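Local structure of Ribose/Galactose Isomerase (Vibrio parahaemolyticus, 3ONO) at residues G55-I60 with T190-C195; M82-N85 with G89-C92; E173-I178 with A206-S211. The protein probably interconverts aldose and ketose sugar phosphates by intramolecular oxidation and reduction, as a member of the LacAB/RpiB isomerase family. All coordinates share one frame; numbering follows the deposited sequence.

Contact 1 (G55-I60 with T190-C195); sequences GIMASI and TQFQEC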
loop_
_atom_site.group_PDB
_atom_site.type_symbol
_atom_site.label_atom_id
_atom_site.label_comp_id
_atom_site.label_asym_id
_atom_site.label_seq_id
_atom_site.Cartn_x
_atom_site.Cartn_y
_atom_site.Cartn_z
ATOM N N GLY A 55 -7.885 -15.419 19.386
ATOM C CA GLY A 55 -9.185 -15.757 18.833
ATOM C C GLY A 55 -10.145 -16.237 19.911
ATOM O O GLY A 55 -11.339 -15.898 19.913
ATOM N N ILE A 56 -9.634 -17.056 20.827
ATOM C CA ILE A 56 -10.481 -17.585 21.906
ATOM C C ILE A 56 -10.954 -16.446 22.809
ATOM O O ILE A 56 -12.134 -16.375 23.192
ATOM C CB ILE A 56 -9.710 -18.634 22.739
ATOM C CG1 ILE A 56 -9.402 -19.849 21.872
ATOM C CG2 ILE A 56 -10.516 -19.056 23.980
ATOM C CD1 ILE A 56 -8.266 -20.712 22.419
HETATM N N MSE A 57 -10.030 -15.549 23.143
HETATM C CA MSE A 57 -10.373 -14.347 23.907
HETATM C C MSE A 57 -11.403 -13.487 23.192
HETATM O O MSE A 57 -12.340 -12.982 23.815
HETATM C CB MSE A 57 -9.106 -13.530 24.218
HETATM C CG MSE A 57 -8.106 -14.359 24.987
HETATM SE SE MSE A 57 -6.299 -13.669 24.903
HETATM C CE MSE A 57 -6.553 -12.376 26.306
ATOM N N ALA A 58 -11.261 -13.321 21.882
ATOM C CA ALA A 58 -12.236 -12.496 21.171
ATOM C C ALA A 58 -13.607 -13.157 21.252
ATOM O O ALA A 58 -14.628 -12.481 21.463
ATOM C CB ALA A 58 -11.821 -12.306 19.721
ATOM N N SER A 59 -13.639 -14.477 21.085
ATOM C CA SER A 59 -14.931 -15.177 21.172
ATOM C C SER A 59 -15.554 -14.990 22.549
ATOM O O SER A 59 -16.734 -14.645 22.667
ATOM C CB SER A 59 -14.817 -16.681 20.877
ATOM O OG SER A 59 -16.100 -17.294 21.037
ATOM N N ILE A 60 -14.768 -15.196 23.598
ATOM C CA ILE A 60 -15.356 -15.147 24.941
ATOM C C ILE A 60 -15.877 -13.743 25.229
ATOM O O ILE A 60 -17.002 -13.574 25.717
ATOM C CB ILE A 60 -14.368 -15.615 26.007
ATOM C CG1 ILE A 60 -14.131 -17.123 25.830
ATOM C CG2 ILE A 60 -14.913 -15.316 27.422
ATOM C CD1 ILE A 60 -12.951 -17.673 26.619
ATOM N N THR A 190 -4.881 -11.191 34.630
ATOM C CA THR A 190 -5.695 -10.303 35.451
ATOM C C THR A 190 -6.450 -9.277 34.610
ATOM O O THR A 190 -7.616 -8.987 34.892
ATOM C CB THR A 190 -4.861 -9.572 36.536
ATOM O OG1 THR A 190 -3.793 -8.845 35.914
ATOM C CG2 THR A 190 -4.277 -10.555 37.511
ATOM N N GLN A 191 -5.808 -8.732 33.575
ATOM C CA GLN A 191 -6.489 -7.725 32.748
ATOM C C GLN A 191 -7.644 -8.353 31.947
ATOM O O GLN A 191 -8.676 -7.718 31.739
ATOM C CB GLN A 191 -5.522 -6.913 31.863
ATOM C CG GLN A 191 -4.788 -7.708 30.804
ATOM C CD GLN A 191 -3.460 -8.246 31.293
ATOM O OE1 GLN A 191 -3.270 -8.467 32.493
ATOM N NE2 GLN A 191 -2.526 -8.454 30.365
ATOM N N PHE A 192 -7.501 -9.604 31.522
ATOM C CA PHE A 192 -8.612 -10.254 30.826
ATOM C C PHE A 192 -9.776 -10.489 31.780
ATOM O O PHE A 192 -10.928 -10.158 31.485
ATOM C CB PHE A 192 -8.202 -11.595 30.209
ATOM C CG PHE A 192 -9.346 -12.317 29.544
ATOM C CD1 PHE A 192 -9.659 -12.056 28.215
ATOM C CD2 PHE A 192 -10.126 -13.219 30.250
ATOM C CE1 PHE A 192 -10.714 -12.696 27.596
ATOM C CE2 PHE A 192 -11.191 -13.869 29.637
ATOM C CZ PHE A 192 -11.483 -13.603 28.304
ATOM N N GLN A 193 -9.470 -11.080 32.928
ATOM C CA GLN A 193 -10.510 -11.427 33.890
ATOM C C GLN A 193 -11.260 -10.185 34.376
ATOM O O GLN A 193 -12.481 -10.211 34.536
ATOM C CB GLN A 193 -9.915 -12.210 35.055
ATOM C CG GLN A 193 -9.455 -13.603 34.647
ATOM C CD GLN A 193 -8.719 -14.319 35.750
ATOM O OE1 GLN A 193 -8.935 -14.044 36.930
ATOM N NE2 GLN A 193 -7.846 -15.253 35.374
ATOM N N GLU A 194 -10.532 -9.094 34.583
ATOM C CA GLU A 194 -11.148 -7.880 35.093
ATOM C C GLU A 194 -12.189 -7.349 34.115
ATOM O O GLU A 194 -13.271 -6.923 34.518
ATOM C CB GLU A 194 -10.088 -6.814 35.375
ATOM C CG GLU A 194 -10.634 -5.588 36.088
ATOM C CD GLU A 194 -9.582 -4.508 36.296
ATOM O OE1 GLU A 194 -8.381 -4.795 36.086
ATOM O OE2 GLU A 194 -9.963 -3.372 36.666
ATOM N N CYS A 195 -11.857 -7.372 32.825
ATOM C CA CYS A 195 -12.792 -6.941 31.799
ATOM C C CYS A 195 -13.960 -7.926 31.727
ATOM O O CYS A 195 -15.120 -7.536 31.829
ATOM C CB CYS A 195 -12.082 -6.842 30.437
ATOM S SG CYS A 195 -13.179 -6.581 29.018
#
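Met57 and Phe192 mark the closest backbone approach of two helical segments, their CA atoms 8.2 Å apart, and at that separation side chains alone bridge 55-60 and 190-195. Each segment holds its own helical ladder: the amide of Ile60 bonds to the carbonyl of Ile56, and that of Glu194 to the carbonyl of Thr190. The amide of Phe192 lies in the first turn of its helix and bonds to the hydroxyl of Ser189. Phe192 does most of the reaching. With CG anti to the backbone N (chi1 177°), its ring extends across to helix 51-63 and meets Met57 and Ile60, residues one turn apart on the same flank of that helix. Met57, a selenomethionine, lies obliquely against the ring, CB and CG at CE1 and CE at CD1. Its CB is 3.8 Å from Phe192 CE1, and a bend at chi3 (83°) brings the terminal methyl back, so that CE rests 3.7 Å from Phe192 CD1. Helix 51-63 is the connection between parallel strands 35-38 and 69-74 of the alpha-beta-alpha sandwich, a beta-alpha-beta crossover, and the contact joins this core helix to the helical C-terminal part of the chain. Ile60 approaches differently from Met57: its CG2 branch comes to the ring edge, close to the ring plane, 3.9 Å from Phe192 CZ, and the two side chains cross at about a right angle. The surroundings are also apolar. Val187 touches both Ile60 and Phe192, Leu61 of helix 51-63 touches Phe192, and Ala186 lies against Met57. Gln191 sends NE2 to Asp46 OD2 and Gly40 O, tying the helix start to loop residues, while Gln193 NE2 bonds to Val187 O.

Contact 2 (M82-N85 with G89-C92); sequences MSCN and GVVC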
loop_
_atom_site.group_PDB
_atom_site.type_symbol
_atom_site.label_atom_id
_atom_site.label_comp_id
_atom_site.label_asym_id
_atom_site.label_seq_id
_atom_site.Cartn_x
_atom_site.Cartn_y
_atom_site.Cartn_z
HETATM N N MSE A 82 -7.319 -15.080 11.077
HETATM C CA MSE A 82 -7.872 -16.413 10.803
HETATM C C MSE A 82 -8.292 -17.110 12.098
HETATM O O MSE A 82 -9.291 -17.856 12.125
HETATM C CB MSE A 82 -6.877 -17.234 10.002
HETATM C CG MSE A 82 -6.605 -16.583 8.640
HETATM SE SE MSE A 82 -5.436 -17.673 7.555
HETATM C CE MSE A 82 -3.979 -17.789 8.832
ATOM N N SER A 83 -7.551 -16.826 13.168
ATOM C CA SER A 83 -7.858 -17.359 14.514
ATOM C C SER A 83 -9.167 -16.783 15.057
ATOM O O SER A 83 -9.954 -17.488 15.685
ATOM C CB SER A 83 -6.692 -17.024 15.469
ATOM O OG SER A 83 -6.993 -17.396 16.816
ATOM N N CYS A 84 -9.423 -15.503 14.809
ATOM C CA CYS A 84 -10.706 -14.901 15.238
ATOM C C CYS A 84 -11.887 -15.418 14.415
ATOM O O CYS A 84 -12.952 -15.751 14.964
ATOM C CB CYS A 84 -10.639 -13.377 15.093
ATOM S SG CYS A 84 -9.653 -12.592 16.389
ATOM N N ASN A 85 -11.727 -15.445 13.096
ATOM C CA ASN A 85 -12.870 -15.745 12.221
ATOM C C ASN A 85 -13.434 -17.152 12.351
ATOM O O ASN A 85 -14.600 -17.392 12.011
ATOM C CB ASN A 85 -12.537 -15.433 10.755
ATOM C CG ASN A 85 -12.759 -13.944 10.411
ATOM O OD1 ASN A 85 -13.886 -13.460 10.496
ATOM N ND2 ASN A 85 -11.698 -13.227 10.039
ATOM N N GLY A 89 -19.828 -15.781 16.016
ATOM C CA GLY A 89 -20.024 -14.511 16.675
ATOM C C GLY A 89 -18.850 -13.546 16.552
ATOM O O GLY A 89 -18.922 -12.434 17.066
ATOM N N VAL A 90 -17.769 -13.978 15.898
ATOM C CA VAL A 90 -16.591 -13.125 15.707
ATOM C C VAL A 90 -16.366 -12.900 14.228
ATOM O O VAL A 90 -16.028 -13.835 13.505
ATOM C CB VAL A 90 -15.327 -13.780 16.298
ATOM C CG1 VAL A 90 -14.127 -12.823 16.171
ATOM C CG2 VAL A 90 -15.586 -14.161 17.770
ATOM N N VAL A 91 -16.513 -11.645 13.797
ATOM C CA VAL A 91 -16.438 -11.274 12.401
ATOM C C VAL A 91 -15.290 -10.262 12.283
ATOM O O VAL A 91 -15.460 -9.091 12.587
ATOM C CB VAL A 91 -17.782 -10.677 11.938
ATOM C CG1 VAL A 91 -17.670 -10.188 10.496
ATOM C CG2 VAL A 91 -18.900 -11.727 12.063
ATOM N N CYS A 92 -14.112 -10.742 11.873
ATOM C CA CYS A 92 -12.867 -9.968 11.938
ATOM C C CYS A 92 -12.330 -9.644 10.550
ATOM O O CYS A 92 -12.047 -10.549 9.763
ATOM C CB CYS A 92 -11.804 -10.779 12.715
ATOM S SG CYS A 92 -10.278 -9.843 13.062
#
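Asn85 ND2 gives hydrogens to two backbone carbonyls, Cys92 O across the contact and Leu81 O one turn back in its own helix. The bond from Asn85 ND2 to Cys92 O is short, 2.7 Å, and nearly straight (169°). It is flat at both ends: the oxygen lies close to the plane of the Asn85 amide, and the nitrogen meets a lone pair of the Cys92 carbonyl. The other end of the same side chain completes a pair, for Cys92 N donates to Asn85 OD1 at 3.1 Å with an N-H...O angle of 171°. Here the donor stands above the plane of the Asn85 carbonyl, so this second bond is straight at the hydrogen but less well directed at the acceptor. One amide group thus reads both backbone polar atoms of a single residue, much as a neighbouring strand would. Together with the link to Leu81, the two bonds fix which end of the amide is nitrogen and hold its rotation, and they satisfy polar groups that are buried. Beside them runs an apolar seam. Cys84 CB sits 3.7 Å from Cys92 CB. Val90 CG1, anti to its backbone nitrogen (chi1 -176°), is placed against Cys84, 3.7 Å from its CB and 3.4 Å from its O. Met82 of a second subunit packs on Asn85 and Val91, and a bound glycerol, probably from the crystallisation liquor, lies near the Val91 side chain. The whole forms the tight return from helix 78-85 into strand 92-94, an outermost strand of the sheet within this chain: Cys92 packs on Ala112 and Ser114 of strand 112-116, Val90 leans on Ser59 and Leu62 of helix 51-63, and Val91 meets helix 150-167.

Contact 3 (E173-I178 with A206-S211); sequences EGLRAI and AEYVKS
Tyr208 reaches between Leu175 and Arg176, successive residues of the other helix that meet its ring obliquely, one along CD2-CE2 and the other along CD1-CE1. Its CG is anti to the backbone N (chi1 166°), and this sends the ring straight from helix 203-212 to helix 171-177. On the Leu175 side, CB lies 3.7 Å from Tyr208 CE2 and the CD1 branch 3.9 Å from the same ring carbon, the two side chains crossing at a slant. Arg176 runs past the tyrosine in the opposite direction. Its CG lies 3.9 Å from Tyr208 CE1, and from there the chain, extended to NE, carries the terminal group back along the ring toward helix 203-212. A turn at chi4 (-83°) then presents a face of the guanidinium to the tyrosine: Tyr208 CD1 sits over that face, offset toward the rim, with Arg176 NH1 at 3.7 Å. The guanidinium and ring planes are 74° apart, so the two flat groups are far from a parallel stack. At the far end of the ring, the phenol OH is hydrogen-bonded to Gln180 NE2 and lies 3.3 Å from Leu175 O. Near the root of the side chain, Ser211 OG donates to Tyr208 O at 2.7 Å, a bond made back within helix 203-212. The contact joins two of the C-terminal helices far from the centre of the chain, where Ile178 also packs on Val167 of a second subunit. The chemistry is that of an amphipathic boundary: Leu175 and the buried ring supply an oily inner side, the aliphatic stem of Arg176 extends it outward, and the charged end, on an exposed residue, can probably stay hydrated while lying beside CD1 and CE1 of the ring.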
loop_
_atom_site.group_PDB
_atom_site.type_symbol
_atom_site.label_atom_id
_atom_site.label_comp_id
_atom_site.label_asym_id
_atom_site.label_seq_id
_atom_site.Cartn_x
_atom_site.Cartn_y
_atom_site.Cartn_z
ATOM N N GLU A 173 -20.124 -25.383 24.087
ATOM C CA GLU A 173 -19.729 -26.719 23.653
ATOM C C GLU A 173 -18.449 -26.646 22.835
ATOM O O GLU A 173 -17.561 -27.480 22.980
ATOM C CB GLU A 173 -20.802 -27.393 22.794
ATOM C CG GLU A 173 -20.416 -28.831 22.427
ATOM C CD GLU A 173 -21.495 -29.597 21.660
ATOM O OE1 GLU A 173 -22.671 -29.174 21.685
ATOM O OE2 GLU A 173 -21.157 -30.633 21.036
ATOM N N GLY A 174 -18.389 -25.671 21.936
ATOM C CA GLY A 174 -17.200 -25.498 21.106
ATOM C C GLY A 174 -15.962 -25.175 21.926
ATOM O O GLY A 174 -14.864 -25.707 21.676
ATOM N N LEU A 175 -16.121 -24.312 22.918
ATOM C CA LEU A 175 -14.986 -23.929 23.741
ATOM C C LEU A 175 -14.505 -25.151 24.516
ATOM O O LEU A 175 -13.308 -25.331 24.734
ATOM C CB LEU A 175 -15.363 -22.812 24.706
ATOM C CG LEU A 175 -15.562 -21.434 24.069
ATOM C CD1 LEU A 175 -16.055 -20.453 25.124
ATOM C CD2 LEU A 175 -14.269 -20.931 23.375
ATOM N N ARG A 176 -15.442 -26.002 24.923
ATOM C CA ARG A 176 -15.060 -27.205 25.662
ATOM C C ARG A 176 -14.298 -28.197 24.803
ATOM O O ARG A 176 -13.588 -29.056 25.335
ATOM C CB ARG A 176 -16.285 -27.911 26.239
ATOM C CG ARG A 176 -17.019 -27.166 27.328
ATOM C CD ARG A 176 -18.102 -28.110 27.973
ATOM N NE ARG A 176 -19.021 -27.318 28.787
ATOM C CZ ARG A 176 -18.778 -26.941 30.040
ATOM N NH1 ARG A 176 -17.655 -27.320 30.648
ATOM N NH2 ARG A 176 -19.672 -26.202 30.696
ATOM N N ALA A 177 -14.491 -28.123 23.484
ATOM C CA ALA A 177 -13.844 -29.049 22.558
ATOM C C ALA A 177 -12.428 -28.592 22.243
ATOM O O ALA A 177 -11.604 -29.402 21.810
ATOM C CB ALA A 177 -14.634 -29.186 21.263
ATOM N N ILE A 178 -12.155 -27.292 22.414
ATOM C CA ILE A 178 -10.786 -26.798 22.227
ATOM C C ILE A 178 -9.914 -27.430 23.307
ATOM O O ILE A 178 -10.397 -27.754 24.377
ATOM C CB ILE A 178 -10.749 -25.264 22.357
ATOM C CG1 ILE A 178 -11.622 -24.643 21.262
ATOM C CG2 ILE A 178 -9.296 -24.729 22.295
ATOM C CD1 ILE A 178 -11.777 -23.130 21.395
ATOM N N ALA A 206 -19.725 -17.131 31.808
ATOM C CA ALA A 206 -19.053 -16.795 33.054
ATOM C C ALA A 206 -18.792 -18.054 33.884
ATOM O O ALA A 206 -17.686 -18.265 34.390
ATOM C CB ALA A 206 -19.877 -15.809 33.845
ATOM N N GLU A 207 -19.805 -18.899 34.024
ATOM C CA GLU A 207 -19.637 -20.103 34.829
ATOM C C GLU A 207 -18.579 -21.023 34.234
ATOM O O GLU A 207 -17.779 -21.615 34.963
ATOM C CB GLU A 207 -20.968 -20.833 35.019
ATOM C CG GLU A 207 -21.886 -20.160 36.038
ATOM C CD GLU A 207 -21.229 -19.985 37.403
ATOM O OE1 GLU A 207 -20.787 -20.999 37.987
ATOM O OE2 GLU A 207 -21.149 -18.831 37.884
ATOM N N TYR A 208 -18.563 -21.131 32.908
ATOM C CA TYR A 208 -17.561 -21.952 32.244
ATOM C C TYR A 208 -16.165 -21.386 32.480
ATOM O O TYR A 208 -15.250 -22.127 32.838
ATOM C CB TYR A 208 -17.831 -22.050 30.737
ATOM C CG TYR A 208 -16.658 -22.606 29.968
ATOM C CD1 TYR A 208 -16.253 -23.924 30.139
ATOM C CD2 TYR A 208 -15.952 -21.807 29.059
ATOM C CE1 TYR A 208 -15.178 -24.443 29.447
ATOM C CE2 TYR A 208 -14.876 -22.319 28.354
ATOM C CZ TYR A 208 -14.492 -23.629 28.547
ATOM O OH TYR A 208 -13.422 -24.147 27.865
ATOM N N VAL A 209 -16.001 -20.083 32.253
ATOM C CA VAL A 209 -14.713 -19.425 32.496
ATOM C C VAL A 209 -14.266 -19.620 33.951
ATOM O O VAL A 209 -13.126 -20.007 34.208
ATOM C CB VAL A 209 -14.742 -17.941 32.124
ATOM C CG1 VAL A 209 -13.460 -17.251 32.581
ATOM C CG2 VAL A 209 -14.938 -17.788 30.609
ATOM N N LYS A 210 -15.174 -19.391 34.897
ATOM C CA LYS A 210 -14.865 -19.601 36.319
ATOM C C LYS A 210 -14.317 -21.004 36.598
ATOM O O LYS A 210 -13.373 -21.171 37.376
ATOM C CB LYS A 210 -16.096 -19.349 37.200
ATOM C CG LYS A 210 -16.434 -17.878 37.369
ATOM C CD LYS A 210 -17.558 -17.633 38.379
ATOM C CE LYS A 210 -17.863 -16.134 38.474
ATOM N NZ LYS A 210 -18.683 -15.759 39.658
ATOM N N SER A 211 -14.906 -22.004 35.954
ATOM C CA SER A 211 -14.500 -23.382 36.167
ATOM C C SER A 211 -13.064 -23.664 35.730
ATOM O O SER A 211 -12.457 -24.645 36.171
ATOM C CB SER A 211 -15.478 -24.340 35.477
ATOM O OG SER A 211 -15.213 -24.469 34.088
#

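Overall arrangement
Helix 51-63 connects the three sites. Its Ile60, part of contact 1, also meets contact 3, with CG1 3.9 Å from Leu175 CD1 and CG2 4.0 Å from Val209 CG2; on another flank Ser59 CA lies 3.6 Å from Val90 CG2 of contact 2. The centres of contacts 1 and 3 are about 13 Å apart, those of contacts 1 and 2 about 14 Å. Contacts 2 and 3 do not touch, their nearest atoms being about 8 Å apart, yet both reach the second subunit. Contact 2 is nested within the loop closed by contact 1, whereas contacts 1 and 3 interleave along the chain. The bound glycerol is about 4 Å from the Val91 side chain of contact 2.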